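Local coordinates for protein cocosin 1 acidic chain (Cocos nucifera, PDB 5WPW) that serves as a seed storage protein of coconut, an 11S globulin that assembles into hexamers and acts as a nutrient reservoir, at residues A[69-75]-A[123-129]; A[106-110]-A[246-251]. The protein carries 2 engineered substitutions. One frame throughout, in Å; residues are numbered along the deposited sequence.

Contact 1 of 2, residues A[69-75]-A[123-129]; sequences RGIVGLV and AYWCYNN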
ATOM      1  N   ARG A  69      -5.627 -37.473  -6.040  1.00 33.78           N
ATOM      2  CA  ARG A  69      -6.392 -36.623  -5.150  1.00 35.89           C
ATOM      3  C   ARG A  69      -6.053 -36.982  -3.713  1.00 37.43           C
ATOM      4  O   ARG A  69      -5.512 -38.057  -3.425  1.00 38.29           O
ATOM      5  CB  ARG A  69      -7.895 -36.732  -5.398  1.00 36.05           C
ATOM      6  CG  ARG A  69      -8.477 -38.102  -5.130  1.00 42.15           C
ATOM      7  CD  ARG A  69      -9.986 -38.058  -5.241  1.00 48.06           C
ATOM      8  NE  ARG A  69     -10.635 -37.776  -3.957  1.00 49.83           N
ATOM      9  CZ  ARG A  69     -11.173 -38.707  -3.174  1.00 49.55           C
ATOM     10  NH1 ARG A  69     -11.131 -39.984  -3.536  1.00 53.75           N
ATOM     11  NH2 ARG A  69     -11.746 -38.367  -2.024  1.00 49.64           N
ATOM     12  N   GLY A  70      -6.356 -36.056  -2.812  1.00 37.27           N
ATOM     13  CA  GLY A  70      -6.054 -36.286  -1.415  1.00 36.53           C
ATOM     14  C   GLY A  70      -6.378 -35.100  -0.531  1.00 30.63           C
ATOM     15  O   GLY A  70      -7.195 -34.241  -0.866  1.00 32.11           O
ATOM     16  N   ILE A  71      -5.724 -35.088   0.619  1.00 27.04           N
ATOM     17  CA  ILE A  71      -5.987 -34.147   1.695  1.00 35.43           C
ATOM     18  C   ILE A  71      -4.675 -33.466   2.022  1.00 29.00           C
ATOM     19  O   ILE A  71      -3.641 -34.134   2.137  1.00 29.79           O
ATOM     20  CB  ILE A  71      -6.543 -34.855   2.952  1.00 33.26           C
ATOM     21  CG1 ILE A  71      -7.942 -35.406   2.703  1.00 41.80           C
ATOM     22  CG2 ILE A  71      -6.567 -33.901   4.139  1.00 34.89           C
ATOM     23  CD1 ILE A  71      -8.664 -35.734   3.986  1.00 40.75           C
ATOM     24  N   VAL A  72      -4.710 -32.148   2.189  1.00 32.37           N
ATOM     25  CA  VAL A  72      -3.528 -31.396   2.583  1.00 31.57           C
ATOM     26  C   VAL A  72      -3.825 -30.628   3.863  1.00 29.19           C
ATOM     27  O   VAL A  72      -4.929 -30.105   4.054  1.00 31.07           O
ATOM     28  CB  VAL A  72      -3.065 -30.437   1.468  1.00 35.39           C
ATOM     29  CG1 VAL A  72      -2.328 -29.289   2.061  1.00 37.78           C
ATOM     30  CG2 VAL A  72      -2.163 -31.164   0.500  1.00 37.69           C
ATOM     31  N   GLY A  73      -2.839 -30.579   4.747  1.00 29.67           N
ATOM     32  CA  GLY A  73      -2.915 -29.749   5.932  1.00 28.51           C
ATOM     33  C   GLY A  73      -1.777 -28.747   5.994  1.00 29.19           C
ATOM     34  O   GLY A  73      -0.595 -29.088   5.820  1.00 26.68           O
ATOM     35  N   LEU A  74      -2.145 -27.495   6.225  1.00 26.77           N
ATOM     36  CA  LEU A  74      -1.210 -26.400   6.413  1.00 31.36           C
ATOM     37  C   LEU A  74      -1.524 -25.775   7.759  1.00 29.99           C
ATOM     38  O   LEU A  74      -2.642 -25.287   7.981  1.00 31.19           O
ATOM     39  CB  LEU A  74      -1.352 -25.375   5.295  1.00 29.24           C
ATOM     40  CG  LEU A  74      -0.483 -24.139   5.427  1.00 33.75           C
ATOM     41  CD1 LEU A  74       0.923 -24.573   5.198  1.00 27.59           C
ATOM     42  CD2 LEU A  74      -0.904 -23.115   4.390  1.00 34.40           C
ATOM     43  N   VAL A  75      -0.565 -25.802   8.656  1.00 28.65           N
ATOM     44  CA  VAL A  75      -0.796 -25.273   9.996  1.00 31.65           C
ATOM     45  C   VAL A  75      -0.363 -23.813  10.033  1.00 35.30           C
ATOM     46  O   VAL A  75       0.811 -23.494   9.802  1.00 34.12           O
ATOM     47  CB  VAL A  75      -0.062 -26.098  11.055  1.00 34.56           C
ATOM     48  CG1 VAL A  75      -0.280 -25.474  12.421  1.00 35.49           C
ATOM     49  CG2 VAL A  75      -0.546 -27.550  11.023  1.00 29.99           C
ATOM     50  N   ALA A 123       4.279 -25.519   8.906  1.00 28.28           N
ATOM     51  CA  ALA A 123       4.173 -26.976   8.842  1.00 30.00           C
ATOM     52  C   ALA A 123       3.086 -27.434   7.871  1.00 25.60           C
ATOM     53  O   ALA A 123       1.959 -26.918   7.866  1.00 28.02           O
ATOM     54  CB  ALA A 123       3.900 -27.551  10.233  1.00 27.87           C
ATOM     55  N   TYR A 124       3.422 -28.456   7.084  1.00 23.53           N
ATOM     56  CA  TYR A 124       2.627 -28.942   5.961  1.00 28.66           C
ATOM     57  C   TYR A 124       2.634 -30.469   5.955  1.00 28.50           C
ATOM     58  O   TYR A 124       3.686 -31.072   6.187  1.00 30.98           O
ATOM     59  CB  TYR A 124       3.241 -28.421   4.665  1.00 25.80           C
ATOM     60  CG  TYR A 124       2.728 -28.972   3.354  1.00 30.78           C
ATOM     61  CD1 TYR A 124       1.542 -28.512   2.813  1.00 31.59           C
ATOM     62  CD2 TYR A 124       3.466 -29.903   2.627  1.00 32.73           C
ATOM     63  CE1 TYR A 124       1.072 -28.982   1.602  1.00 35.04           C
ATOM     64  CE2 TYR A 124       3.003 -30.382   1.400  1.00 34.43           C
ATOM     65  CZ  TYR A 124       1.800 -29.915   0.900  1.00 40.62           C
ATOM     66  OH  TYR A 124       1.310 -30.363  -0.310  1.00 42.26           O
ATOM     67  N   TRP A 125       1.482 -31.087   5.664  1.00 25.65           N
ATOM     68  CA  TRP A 125       1.403 -32.537   5.477  1.00 26.45           C
ATOM     69  C   TRP A 125       0.373 -32.857   4.392  1.00 29.69           C
ATOM     70  O   TRP A 125      -0.499 -32.042   4.071  1.00 28.40           O
ATOM     71  CB  TRP A 125       1.073 -33.266   6.812  1.00 24.32           C
ATOM     72  CG  TRP A 125      -0.217 -32.849   7.457  1.00 27.14           C
ATOM     73  CD1 TRP A 125      -0.371 -31.909   8.448  1.00 31.09           C
ATOM     74  CD2 TRP A 125      -1.523 -33.363   7.189  1.00 23.34           C
ATOM     75  NE1 TRP A 125      -1.693 -31.801   8.794  1.00 26.18           N
ATOM     76  CE2 TRP A 125      -2.424 -32.674   8.028  1.00 22.24           C
ATOM     77  CE3 TRP A 125      -2.026 -34.328   6.298  1.00 26.46           C
ATOM     78  CZ2 TRP A 125      -3.793 -32.918   8.017  1.00 26.38           C
ATOM     79  CZ3 TRP A 125      -3.395 -34.572   6.284  1.00 25.99           C
ATOM     80  CH2 TRP A 125      -4.264 -33.867   7.136  1.00 25.72           C
ATOM     81  N   CYS A 126       0.459 -34.077   3.858  1.00 26.45           N
ATOM     82  CA  CYS A 126      -0.230 -34.446   2.621  1.00 28.22           C
ATOM     83  C   CYS A 126      -0.610 -35.912   2.688  1.00 26.59           C
ATOM     84  O   CYS A 126       0.272 -36.745   2.899  1.00 28.55           O
ATOM     85  CB  CYS A 126       0.678 -34.232   1.413  1.00 25.38           C
ATOM     86  SG  CYS A 126      -0.105 -34.577  -0.158  1.00 37.34           S
ATOM     87  N   TYR A 127      -1.887 -36.225   2.479  1.00 27.53           N
ATOM     88  CA  TYR A 127      -2.349 -37.616   2.556  1.00 29.99           C
ATOM     89  C   TYR A 127      -3.119 -37.997   1.293  1.00 29.82           C
ATOM     90  O   TYR A 127      -4.035 -37.278   0.868  1.00 32.02           O
ATOM     91  CB  TYR A 127      -3.215 -37.833   3.796  1.00 26.58           C
ATOM     92  CG  TYR A 127      -3.884 -39.214   3.880  1.00 28.93           C
ATOM     93  CD1 TYR A 127      -3.141 -40.356   4.178  1.00 33.89           C
ATOM     94  CD2 TYR A 127      -5.256 -39.361   3.669  1.00 36.30           C
ATOM     95  CE1 TYR A 127      -3.762 -41.639   4.264  1.00 31.27           C
ATOM     96  CE2 TYR A 127      -5.890 -40.635   3.742  1.00 30.45           C
ATOM     97  CZ  TYR A 127      -5.135 -41.759   4.044  1.00 36.55           C
ATOM     98  OH  TYR A 127      -5.760 -43.012   4.129  1.00 36.59           O
ATOM     99  N   ASN A 128      -2.773 -39.152   0.722  1.00 31.60           N
ATOM    100  CA  ASN A 128      -3.422 -39.677  -0.480  1.00 34.12           C
ATOM    101  C   ASN A 128      -4.569 -40.590  -0.072  1.00 41.64           C
ATOM    102  O   ASN A 128      -4.338 -41.716   0.363  1.00 34.15           O
ATOM    103  CB  ASN A 128      -2.404 -40.427  -1.338  1.00 33.77           C
ATOM    104  CG  ASN A 128      -3.007 -40.993  -2.621  1.00 33.17           C
ATOM    105  OD1 ASN A 128      -4.194 -40.804  -2.917  1.00 31.50           O
ATOM    106  ND2 ASN A 128      -2.179 -41.662  -3.395  1.00 33.33           N
ATOM    107  N   ASN A 129      -5.804 -40.117  -0.223  1.00 35.90           N
ATOM    108  CA  ASN A 129      -6.970 -40.909   0.139  1.00 41.94           C
ATOM    109  C   ASN A 129      -7.709 -41.468  -1.069  1.00 45.51           C
ATOM    110  O   ASN A 129      -8.834 -41.952  -0.925  1.00 46.18           O
ATOM    111  CB  ASN A 129      -7.930 -40.082   0.988  1.00 44.13           C
ATOM    112  CG  ASN A 129      -8.485 -38.900   0.241  1.00 43.34           C
ATOM    113  OD1 ASN A 129      -8.120 -38.626  -0.905  1.00 44.78           O
ATOM    114  ND2 ASN A 129      -9.366 -38.185   0.888  1.00 47.02           N
TER
HETATM  115  O   HOH W   1      -5.326 -40.174  -5.346  1.00 37.22           O
HETATM  116  O   HOH W   2       3.436 -23.879  10.916  1.00 34.53           O
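The carbonyl O of Tyr127 takes the backbone N-H of Ile71 at 2.8 Å, in the plane of the carbonyl, and Tyr127 N returns a nearly straight bond (171°) to Ile71 O. Gly73 and Trp125 repeat this reciprocal pair, so strands 70-74 and 124-127 run antiparallel as neighbours in a beta-sheet of the N-terminal cupin domain, their axes 4.7 Å apart. Past the second pair, Val75 N bonds Ala123 O, and a water then joins Val75 O to Ala123 N. The indole of Trp125 lies over the partner strand at Gly73, brought there by a chi1 of 59° that sets CG between its own N and carbonyl carbon. Gly73 CA lies 3.8 Å from the centroid of the five-membered ring, a CH-pi contact over the face; with no side chain, Gly73 lets the indole lie directly against its backbone, which suits glycine to this place. The six-membered end of the indole reaches on to Ile71, whose CG2 packs 3.8 Å from Trp125 CH2. Val72, Leu74, Tyr124 and Cys126 occupy the other face, a buried one lined by aliphatic, aromatic and thiol groups; Cys126 is small, and its SG sits 4.0 Å from Val72 CG2. Leu116 and Val118 of strand 114-118 pack against this side. Next along the chain, the Asn128 amide is held at both atoms: ND2 bonds Ile46 O and Asn132 O, and OD1 accepts from Gly130 N. On the face of Val72, the methyl CG1 presses obliquely toward the phenol of Tyr124, 3.4 Å from CE1.

Contact 2 of 2, residues A[106-110]-A[246-251]; sequences KVYQF and CSMKIK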
ATOM      1  N   LYS A 106      -8.136 -26.522   9.641  1.00 27.15           N
ATOM      2  CA  LYS A 106      -8.910 -26.892   8.464  1.00 31.24           C
ATOM      3  C   LYS A 106      -8.039 -27.664   7.479  1.00 30.93           C
ATOM      4  O   LYS A 106      -6.847 -27.395   7.332  1.00 28.57           O
ATOM      5  CB  LYS A 106      -9.477 -25.632   7.813  1.00 32.25           C
ATOM      6  CG  LYS A 106      -8.431 -24.549   7.587  1.00 32.08           C
ATOM      7  CD  LYS A 106      -9.043 -23.223   7.116  1.00 39.56           C
ATOM      8  CE  LYS A 106      -9.544 -22.375   8.294  1.00 38.50           C
ATOM      9  NZ  LYS A 106      -9.910 -20.987   7.854  1.00 39.34           N
ATOM     10  N   VAL A 107      -8.633 -28.642   6.799  1.00 26.50           N
ATOM     11  CA  VAL A 107      -7.870 -29.466   5.892  1.00 29.80           C
ATOM     12  C   VAL A 107      -8.360 -29.177   4.484  1.00 31.01           C
ATOM     13  O   VAL A 107      -9.522 -28.812   4.266  1.00 34.97           O
ATOM     14  CB  VAL A 107      -7.994 -30.949   6.271  1.00 34.90           C
ATOM     15  CG1 VAL A 107      -7.406 -31.154   7.676  1.00 33.54           C
ATOM     16  CG2 VAL A 107      -9.437 -31.353   6.241  1.00 33.50           C
ATOM     17  N   TYR A 108      -7.445 -29.288   3.536  1.00 31.03           N
ATOM     18  CA  TYR A 108      -7.651 -28.862   2.163  1.00 32.71           C
ATOM     19  C   TYR A 108      -7.658 -30.087   1.261  1.00 36.27           C
ATOM     20  O   TYR A 108      -6.677 -30.835   1.211  1.00 34.20           O
ATOM     21  CB  TYR A 108      -6.550 -27.893   1.748  1.00 32.61           C
ATOM     22  CG  TYR A 108      -6.394 -26.726   2.693  1.00 32.52           C
ATOM     23  CD1 TYR A 108      -7.098 -25.551   2.485  1.00 37.37           C
ATOM     24  CD2 TYR A 108      -5.518 -26.780   3.775  1.00 35.13           C
ATOM     25  CE1 TYR A 108      -6.953 -24.469   3.325  1.00 37.68           C
ATOM     26  CE2 TYR A 108      -5.370 -25.693   4.636  1.00 33.84           C
ATOM     27  CZ  TYR A 108      -6.099 -24.542   4.402  1.00 34.30           C
ATOM     28  OH  TYR A 108      -5.981 -23.444   5.237  1.00 37.09           O
ATOM     29  N   GLN A 109      -8.747 -30.282   0.536  1.00 31.64           N
ATOM     30  CA  GLN A 109      -8.870 -31.438  -0.340  1.00 32.03           C
ATOM     31  C   GLN A 109      -8.476 -31.031  -1.745  1.00 31.98           C
ATOM     32  O   GLN A 109      -9.058 -30.106  -2.310  1.00 38.63           O
ATOM     33  CB  GLN A 109     -10.284 -32.003  -0.284  1.00 33.90           C
ATOM     34  CG  GLN A 109     -10.598 -32.477   1.110  1.00 39.03           C
ATOM     35  CD  GLN A 109     -11.695 -33.496   1.133  1.00 45.69           C
ATOM     36  OE1 GLN A 109     -11.564 -34.574   0.554  1.00 53.33           O
ATOM     37  NE2 GLN A 109     -12.795 -33.162   1.795  1.00 45.34           N
ATOM     38  N   PHE A 110      -7.483 -31.708  -2.295  1.00 31.87           N
ATOM     39  CA  PHE A 110      -6.890 -31.317  -3.559  1.00 33.50           C
ATOM     40  C   PHE A 110      -7.162 -32.376  -4.622  1.00 38.30           C
ATOM     41  O   PHE A 110      -7.630 -33.481  -4.340  1.00 34.89           O
ATOM     42  CB  PHE A 110      -5.390 -31.082  -3.395  1.00 30.81           C
ATOM     43  CG  PHE A 110      -4.600 -32.325  -3.125  1.00 30.57           C
ATOM     44  CD1 PHE A 110      -4.087 -33.076  -4.166  1.00 28.69           C
ATOM     45  CD2 PHE A 110      -4.318 -32.713  -1.825  1.00 31.19           C
ATOM     46  CE1 PHE A 110      -3.337 -34.218  -3.924  1.00 31.74           C
ATOM     47  CE2 PHE A 110      -3.556 -33.843  -1.581  1.00 29.39           C
ATOM     48  CZ  PHE A 110      -3.075 -34.595  -2.622  1.00 36.23           C
ATOM     49  N   CYS A 246      -6.330 -16.072   8.812  1.00 26.09           N
ATOM     50  CA  CYS A 246      -6.369 -17.512   9.050  1.00 30.08           C
ATOM     51  C   CYS A 246      -7.200 -18.245   8.020  1.00 34.79           C
ATOM     52  O   CYS A 246      -7.176 -19.480   7.993  1.00 33.43           O
ATOM     53  CB  CYS A 246      -6.899 -17.810  10.452  1.00 31.92           C
ATOM     54  SG  CYS A 246      -5.847 -17.180  11.752  1.00 31.01           S
ATOM     55  N   SER A 247      -7.925 -17.515   7.175  1.00 32.13           N
ATOM     56  CA  SER A 247      -8.770 -18.106   6.151  1.00 33.80           C
ATOM     57  C   SER A 247      -8.251 -17.825   4.748  1.00 33.66           C
ATOM     58  O   SER A 247      -9.040 -17.804   3.801  1.00 37.23           O
ATOM     59  CB  SER A 247     -10.210 -17.604   6.303  1.00 34.55           C
ATOM     60  OG  SER A 247     -10.668 -17.823   7.624  1.00 38.03           O
ATOM     61  N   MET A 248      -6.948 -17.592   4.597  1.00 30.26           N
ATOM     62  CA  MET A 248      -6.364 -17.401   3.269  1.00 30.65           C
ATOM     63  C   MET A 248      -6.562 -18.657   2.424  1.00 31.52           C
ATOM     64  O   MET A 248      -6.321 -19.775   2.892  1.00 34.22           O
ATOM     65  CB  MET A 248      -4.866 -17.129   3.374  1.00 28.96           C
ATOM     66  CG  MET A 248      -4.447 -15.773   3.834  1.00 38.52           C
ATOM     67  SD  MET A 248      -2.676 -15.675   3.505  1.00 52.01           S
ATOM     68  CE  MET A 248      -2.042 -16.750   4.796  1.00 38.03           C
ATOM     69  N   LYS A 249      -6.967 -18.481   1.173  1.00 31.27           N
ATOM     70  CA  LYS A 249      -6.997 -19.608   0.262  1.00 25.30           C
ATOM     71  C   LYS A 249      -5.557 -19.947  -0.102  1.00 27.37           C
ATOM     72  O   LYS A 249      -4.757 -19.050  -0.368  1.00 24.90           O
ATOM     73  CB  LYS A 249      -7.822 -19.274  -0.988  1.00 33.19           C
ATOM     74  CG  LYS A 249      -8.043 -20.460  -1.925  1.00 29.21           C
ATOM     75  CD  LYS A 249      -8.805 -20.060  -3.203  1.00 39.96           C
ATOM     76  CE  LYS A 249      -8.370 -18.688  -3.701  1.00 33.03           C
ATOM     77  NZ  LYS A 249      -8.089 -18.595  -5.177  1.00 38.20           N
ATOM     78  N   ILE A 250      -5.209 -21.233  -0.074  1.00 27.40           N
ATOM     79  CA  ILE A 250      -3.859 -21.685  -0.403  1.00 27.01           C
ATOM     80  C   ILE A 250      -3.819 -22.548  -1.643  1.00 25.70           C
ATOM     81  O   ILE A 250      -2.740 -23.033  -2.011  1.00 25.89           O
ATOM     82  CB  ILE A 250      -3.209 -22.450   0.769  1.00 29.05           C
ATOM     83  CG1 ILE A 250      -4.067 -23.646   1.168  1.00 33.80           C
ATOM     84  CG2 ILE A 250      -2.949 -21.522   1.945  1.00 30.04           C
ATOM     85  CD1 ILE A 250      -3.274 -24.924   1.325  1.00 33.25           C
ATOM     86  N   LYS A 251      -4.959 -22.796  -2.267  1.00 25.97           N
ATOM     87  CA  LYS A 251      -5.056 -23.777  -3.333  1.00 25.70           C
ATOM     88  C   LYS A 251      -5.910 -23.185  -4.441  1.00 26.97           C
ATOM     89  O   LYS A 251      -6.903 -22.496  -4.170  1.00 27.61           O
ATOM     90  CB  LYS A 251      -5.677 -25.078  -2.811  1.00 32.64           C
ATOM     91  CG  LYS A 251      -6.104 -26.069  -3.890  1.00 32.78           C
ATOM     92  CD  LYS A 251      -6.701 -27.326  -3.231  1.00 37.14           C
ATOM     93  CE  LYS A 251      -8.143 -27.555  -3.666  1.00 39.90           C
ATOM     94  NZ  LYS A 251      -9.166 -26.763  -2.916  1.00 40.66           N
TER
HETATM   95  O   HOH W   3      -7.275 -21.344   4.693  1.00 38.46           O
HETATM   96  O   HOH W   4     -11.280 -27.827  -2.274  1.00 42.56           O
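Residues 106-110 and 246-251 run in nearly the same direction, 7° apart end to end, but with CA atoms still 7.8 Å apart at Phe110 and Lys251, so side chains and waters bridge them. Strand 107-110 belongs to the N-terminal cupin domain. The facing loop leads into strand 251-253 and carries Cys246, whose disulfide to Cys79 links the basic chain to the acidic one. In the middle Ile250 lies over the Tyr108 ring: CD1 stands 3.8 Å from the centroid, only 10° off the normal, a CH-pi contact. Its chi1 of 58° directs CG1 over the same ring, 3.7 Å from Tyr108 CE1. A flat aromatic suits this place, offering a broad face to the aliphatic branch while its hydroxyl, at the rim of the ring, meets a water lying in the ring plane that donates to Tyr108 OH and to Met248 O. Each end of the contact uses a lysine, long enough to span the gap. Lys106 NZ bonds Cys246 O at 3.1 Å from above the carbonyl plane, and has a long, weak ion pair with Asp261 of a neighbouring subunit. The nearby Ser247 OG is bonded instead to Glu242 O. Lys251 bends at chi3 and chi4 past Gln109, laying CE 3.0 Å from Gln109 O, and its CD packs 4.0 Å from Phe110 CB.

In the fold
Strands 70-74 and 107-110 are neighbours in one antiparallel sheet, so the contacts adjoin, their centres about 10 Å apart. Val72 N lies 2.6 Å from Tyr108 O, and Gly70 O 2.9 Å from Phe110 N, both probable hydrogen bonds. Contact 1 is almost wholly buried and rests on direct backbone pairing and packed aromatic and aliphatic groups. Contact 2 is only partly buried: a loop lies along the strand, and lysines and water do much of the joining. Leu74 of contact 1 touches both Tyr108 and Ile250, carrying the apolar packing across. Each contact also meets a different neighbouring subunit of the hexamer.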